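Long-range contact in apoptosis regulator Bcl-2 homolog (Canarypox virus, PDB 5WOS), which inhibits host apoptosis, interacting with the proapoptotic factors BAK1 and BAX and with other BH3-containing proteins such as BIM, BID and PUMA: residues D88-G93 with S131-W136. Residues are numbered along the deposited sequence; the frame is centred on the assembly and turned at random. Where two conformers were deposited one is given.
Sequences DKITWG and SRCRSW
Ile-90 and the indoles of Trp-92 and Trp-136 pack together where the loop leading into helix 92-112 meets helix 121-138 of this all-helical Bcl-2 fold. The sequence around Thr-91, Trp-92 and Gly-93 resembles the BH1 motif of the family, and Trp-136 probably lies at the start of the region equivalent to BH2. Trp-136 and Ile-90 carry the contact between them. Trp-136 CG stands anti to the backbone N (chi1 -176°), which sends the indole out from the helix toward the loop. At the root, Trp-136 CB lies 3.9 Å from Ile-90 CD1. Further out, Trp-136 CD2 touches Ile-90 CG2 at 3.4 Å. That methyl also lies against CG, CE2 and CE3 and sits over the face of the six-membered ring, 3.5 Å from the ring centroid and 14° off the normal, a CH-pi contact. Trp-136 NE1 comes within 3.5 Å of Ile-90 O, but the angle is too poor for a hydrogen bond, and none crosses between the segments. Beyond it, Trp-136 CZ2 reaches Thr-91 CA at 4.0 Å, while CZ3 lies between Ile-90 CG2 and Trp-92 CE2. The far tip, Trp-136 CH2, ends over one face of the Trp-92 indole, 3.5 Å from Trp-92 CE2. The pair is edge-to-face, with planes at 56° and 4.7 Å between the centroids of the Trp-136 six-membered and Trp-92 five-membered rings. Trp-92 NE1 is hydrogen-bonded to Gln-140 OE1, which helps fix the ring receiving this edge. Near the start of the loop, Asp-88 OD1 forms salt bridges with Arg-94 and with a basic side chain of the bound peptide. Cys-133, whose side chain packs on Ile-86 of helix 78-86, meets the other branch of Ile-90: CD1 rests 3.5 Å from Cys-133 SG and touches the carbonyl oxygen of Arg-132.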
loop_
_atom_site.group_PDB
_atom_site.type_symbol
_atom_site.label_atom_id
_atom_site.label_comp_id
_atom_site.label_asym_id
_atom_site.label_seq_id
_atom_site.Cartn_x
_atom_site.Cartn_y
_atom_site.Cartn_z
ATOM N N ASP A 88 0.805 -16.525 -2.498
ATOM C CA ASP A 88 1.812 -17.505 -2.894
ATOM C C ASP A 88 3.203 -17.130 -2.394
ATOM O O ASP A 88 4.009 -18.019 -2.096
ATOM C CB ASP A 88 1.835 -17.663 -4.417
ATOM C CG ASP A 88 2.492 -16.488 -5.120
ATOM O OD1 ASP A 88 2.275 -15.338 -4.685
ATOM O OD2 ASP A 88 3.229 -16.712 -6.106
ATOM N N LYS A 89 3.504 -15.837 -2.294
ATOM C CA LYS A 89 4.798 -15.384 -1.801
ATOM C C LYS A 89 4.690 -13.923 -1.391
ATOM O O LYS A 89 3.939 -13.150 -1.991
ATOM C CB LYS A 89 5.896 -15.557 -2.857
ATOM C CG LYS A 89 7.268 -15.140 -2.375
ATOM C CD LYS A 89 8.365 -15.565 -3.335
ATOM C CE LYS A 89 9.742 -15.391 -2.699
ATOM N NZ LYS A 89 10.847 -15.871 -3.572
ATOM N N ILE A 90 5.452 -13.554 -0.364
ATOM C CA ILE A 90 5.520 -12.181 0.122
ATOM C C ILE A 90 6.871 -11.601 -0.266
ATOM O O ILE A 90 7.918 -12.184 0.045
ATOM C CB ILE A 90 5.322 -12.106 1.646
ATOM C CG1 ILE A 90 4.006 -12.771 2.047
ATOM C CG2 ILE A 90 5.338 -10.658 2.107
ATOM C CD1 ILE A 90 3.872 -13.007 3.547
ATOM N N THR A 91 6.851 -10.454 -0.942
ATOM C CA THR A 91 8.067 -9.712 -1.237
ATOM C C THR A 91 7.805 -8.232 -1.007
ATOM O O THR A 91 6.662 -7.768 -1.052
ATOM C CB THR A 91 8.554 -9.930 -2.677
ATOM O OG1 THR A 91 7.580 -9.418 -3.593
ATOM C CG2 THR A 91 8.792 -11.411 -2.951
ATOM N N TRP A 92 8.883 -7.489 -0.752
ATOM C CA TRP A 92 8.741 -6.056 -0.533
ATOM C C TRP A 92 8.202 -5.359 -1.770
ATOM O O TRP A 92 7.459 -4.377 -1.655
ATOM C CB TRP A 92 10.079 -5.452 -0.108
ATOM C CG TRP A 92 10.354 -5.607 1.363
ATOM C CD1 TRP A 92 11.345 -6.350 1.947
ATOM C CD2 TRP A 92 9.614 -5.013 2.435
ATOM N NE1 TRP A 92 11.268 -6.245 3.317
ATOM C CE2 TRP A 92 10.214 -5.431 3.641
ATOM C CE3 TRP A 92 8.505 -4.163 2.493
ATOM C CZ2 TRP A 92 9.742 -5.031 4.886
ATOM C CZ3 TRP A 92 8.036 -3.765 3.736
ATOM C CH2 TRP A 92 8.654 -4.200 4.913
ATOM N N GLY A 93 8.544 -5.857 -2.959
ATOM C CA GLY A 93 7.998 -5.273 -4.173
ATOM C C GLY A 93 6.485 -5.345 -4.213
ATOM O O GLY A 93 5.814 -4.369 -4.558
ATOM N N SER A 131 -2.737 -9.448 8.237
ATOM C CA SER A 131 -3.469 -10.706 8.290
ATOM C C SER A 131 -2.725 -11.845 7.608
ATOM O O SER A 131 -3.098 -13.006 7.803
ATOM C CB SER A 131 -4.847 -10.536 7.650
ATOM O OG SER A 131 -5.473 -11.790 7.451
ATOM N N ARG A 132 -1.689 -11.548 6.817
ATOM C CA ARG A 132 -0.957 -12.577 6.085
ATOM C C ARG A 132 0.559 -12.470 6.182
ATOM O O ARG A 132 1.236 -13.458 5.872
ATOM C CB ARG A 132 -1.343 -12.546 4.600
ATOM C CG ARG A 132 -2.839 -12.632 4.342
ATOM C CD ARG A 132 -3.216 -13.917 3.634
ATOM N NE ARG A 132 -2.862 -15.110 4.403
ATOM C CZ ARG A 132 -3.666 -15.715 5.275
ATOM N NH1 ARG A 132 -4.889 -15.249 5.504
ATOM N NH2 ARG A 132 -3.247 -16.796 5.920
ATOM N N CYS A 133 1.115 -11.331 6.603
ATOM C CA CYS A 133 2.550 -11.079 6.504
ATOM C C CYS A 133 3.202 -10.719 7.833
ATOM O O CYS A 133 4.378 -10.335 7.844
ATOM C CB CYS A 133 2.820 -9.945 5.510
ATOM S SG CYS A 133 1.968 -10.092 3.937
ATOM N N ARG A 134 2.483 -10.837 8.951
ATOM C CA ARG A 134 3.022 -10.381 10.228
ATOM C C ARG A 134 4.354 -11.056 10.537
ATOM O O ARG A 134 5.373 -10.387 10.739
ATOM C CB ARG A 134 2.017 -10.640 11.349
ATOM C CG ARG A 134 2.407 -9.980 12.665
ATOM C CD ARG A 134 1.691 -10.589 13.851
ATOM N NE ARG A 134 2.441 -10.364 15.084
ATOM C CZ ARG A 134 3.523 -11.051 15.440
ATOM N NH1 ARG A 134 3.996 -12.013 14.657
ATOM N NH2 ARG A 134 4.140 -10.773 16.579
ATOM N N SER A 135 4.362 -12.391 10.590
ATOM C CA SER A 135 5.600 -13.102 10.891
ATOM C C SER A 135 6.692 -12.747 9.890
ATOM O O SER A 135 7.853 -12.551 10.267
ATOM C CB SER A 135 5.344 -14.608 10.906
ATOM O OG SER A 135 4.820 -15.043 9.666
ATOM N N TRP A 136 6.332 -12.642 8.608
ATOM C CA TRP A 136 7.291 -12.222 7.592
ATOM C C TRP A 136 7.849 -10.838 7.906
ATOM O O TRP A 136 9.056 -10.604 7.783
ATOM C CB TRP A 136 6.619 -12.238 6.220
ATOM C CG TRP A 136 7.526 -11.926 5.073
ATOM C CD1 TRP A 136 8.286 -12.811 4.363
ATOM C CD2 TRP A 136 7.758 -10.639 4.487
ATOM N NE1 TRP A 136 8.980 -12.153 3.377
ATOM C CE2 TRP A 136 8.674 -10.819 3.432
ATOM C CE3 TRP A 136 7.280 -9.352 4.753
ATOM C CZ2 TRP A 136 9.120 -9.761 2.643
ATOM C CZ3 TRP A 136 7.726 -8.304 3.970
ATOM C CH2 TRP A 136 8.637 -8.513 2.929
#